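Local coordinates for protein AgaA (Rhizobium radiobacter, PDB 6HLX) that binds the opine agropinic acid in the periplasm as the solute-binding component of an ABC transporter, for import into the bacterium, at residues F283-P288 / A435-A440. Sequence-based numbering, arbitrary orientation.
Sequences FGIAIP and AFVDRA. With ACT (acetate ion), chain J.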
# COMPACT_ATOMS: atom_id res chain seq x y z
N PHE A 283 18.51 -9.58 2.67
CA PHE A 283 19.29 -10.46 1.79
C PHE A 283 18.48 -11.67 1.29
O PHE A 283 19.05 -12.64 0.82
CB PHE A 283 20.60 -10.92 2.47
CG PHE A 283 21.58 -9.80 2.69
CD1 PHE A 283 22.40 -9.36 1.65
CD2 PHE A 283 21.71 -9.20 3.93
CE1 PHE A 283 23.33 -8.33 1.85
CE2 PHE A 283 22.64 -8.17 4.14
CZ PHE A 283 23.43 -7.74 3.09
N GLY A 284 17.17 -11.59 1.40
CA GLY A 284 16.28 -12.65 0.92
C GLY A 284 14.94 -12.04 0.55
O GLY A 284 14.88 -10.96 -0.05
N ILE A 285 13.85 -12.72 0.92
CA ILE A 285 12.50 -12.22 0.67
C ILE A 285 12.13 -11.33 1.86
O ILE A 285 12.49 -11.63 3.01
CB ILE A 285 11.46 -13.37 0.48
CG1 ILE A 285 11.94 -14.45 -0.55
CG2 ILE A 285 10.08 -12.81 0.07
CD1 ILE A 285 12.21 -13.92 -1.99
N ALA A 286 11.46 -10.22 1.60
CA ALA A 286 11.07 -9.30 2.67
C ALA A 286 9.84 -9.78 3.45
O ALA A 286 8.76 -9.19 3.36
CB ALA A 286 10.85 -7.89 2.13
N ILE A 287 10.03 -10.84 4.25
CA ILE A 287 8.95 -11.35 5.09
C ILE A 287 9.24 -10.89 6.52
O ILE A 287 10.28 -11.24 7.08
CB ILE A 287 8.76 -12.89 4.94
CG1 ILE A 287 8.33 -13.23 3.49
CG2 ILE A 287 7.69 -13.38 5.96
CD1 ILE A 287 8.30 -14.64 3.17
N PRO A 288 8.35 -10.10 7.16
CA PRO A 288 8.66 -9.68 8.54
C PRO A 288 8.60 -10.85 9.51
O PRO A 288 7.90 -11.84 9.27
CB PRO A 288 7.54 -8.68 8.89
CG PRO A 288 6.88 -8.34 7.56
CD PRO A 288 7.06 -9.56 6.69
N ALA A 435 7.95 -23.59 1.47
CA ALA A 435 8.28 -24.10 0.13
C ALA A 435 8.16 -22.96 -0.91
O ALA A 435 8.98 -22.88 -1.83
CB ALA A 435 7.35 -25.26 -0.24
N PHE A 436 7.18 -22.06 -0.72
CA PHE A 436 7.00 -20.91 -1.62
C PHE A 436 8.27 -20.04 -1.59
O PHE A 436 8.76 -19.63 -2.64
CB PHE A 436 5.77 -20.06 -1.20
CG PHE A 436 5.88 -18.63 -1.69
CD1 PHE A 436 5.55 -18.30 -3.00
CD2 PHE A 436 6.40 -17.64 -0.87
CE1 PHE A 436 5.73 -16.99 -3.48
CE2 PHE A 436 6.60 -16.34 -1.36
CZ PHE A 436 6.25 -16.02 -2.65
N VAL A 437 8.81 -19.79 -0.37
CA VAL A 437 9.98 -18.92 -0.20
C VAL A 437 11.20 -19.44 -1.01
O VAL A 437 11.87 -18.66 -1.67
CB VAL A 437 10.30 -18.70 1.29
CG1 VAL A 437 11.73 -18.22 1.47
CG2 VAL A 437 9.32 -17.70 1.92
N ASP A 438 11.44 -20.77 -0.99
CA ASP A 438 12.54 -21.37 -1.77
C ASP A 438 12.39 -21.03 -3.26
O ASP A 438 13.36 -20.62 -3.90
CB ASP A 438 12.53 -22.89 -1.59
CG ASP A 438 12.90 -23.35 -0.19
OD1 ASP A 438 13.31 -22.51 0.63
OD2 ASP A 438 12.81 -24.58 0.07
N ARG A 439 11.16 -21.18 -3.80
CA ARG A 439 10.91 -20.90 -5.22
C ARG A 439 10.97 -19.39 -5.51
O ARG A 439 11.46 -18.99 -6.57
CB ARG A 439 9.57 -21.50 -5.67
CG ARG A 439 9.33 -21.31 -7.16
CD ARG A 439 9.38 -22.60 -7.90
NE ARG A 439 9.20 -22.43 -9.34
CZ ARG A 439 10.06 -22.88 -10.25
NH1 ARG A 439 9.81 -22.71 -11.54
NH2 ARG A 439 11.17 -23.49 -9.87
N ALA A 440 10.50 -18.56 -4.56
CA ALA A 440 10.56 -17.09 -4.69
C ALA A 440 12.02 -16.62 -4.78
O ALA A 440 12.32 -15.67 -5.49
CB ALA A 440 9.87 -16.44 -3.50
C ACT J . 12.39 -24.34 -13.15
O ACT J . 13.14 -24.40 -12.13
OXT ACT J . 12.35 -23.38 -13.96
CH3 ACT J . 11.43 -25.52 -13.41
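Val-437 and Ala-440 of helix 426-443 meet Ile-285 and Ile-287 of the loop 283-288 in a wholly apolar contact burying 176 Å² over both sides. Phe-436 lies close by: its CB does not aim at the loop, but the ring end comes nearer, with CE2 5.1 Å from Ile-287 CD1, and the ring stands edge-to-face with that of Tyr-393. Val-437 then offers both methyls. Its CG2 meets Ile-287 CD1 tip to tip at 3.5 Å, tight for two methyl carbons. The extended second torsion of Ile-287 (chi2 172°) carries CD1 out to that meeting. The other methyl of Val-437, CG1, lies 4.3 Å from Ile-285 CG1, a looser touch. Arg-439 leaves the loop: its NE pairs with Asp-410, while NH2 donates an almost straight hydrogen bond (175°) to O of an acetate, probably from the crystallisation liquor, at the guanidinium edge. One turn beyond Phe-436, whose O accepts its N-H, Ala-440 presents CB to Ile-285 CD1 at 3.8 Å. Ala-286 centres an inverse gamma turn, and the CB atoms of the isoleucines before and after it both point toward the helix. This helix-to-loop apolar contact, away from the agropinic acid pocket and the zinc sites, joins the loop after strand 280-281 to helix 426-443. Helix 388-393 lines the junction, Tyr-393 touching Ile-285 and Ala-440 and Trp-388 touching Ile-287; helix 411-422 packs on Phe-436, and strand 446-451 meets the loop through Tyr-448 and Trp-451.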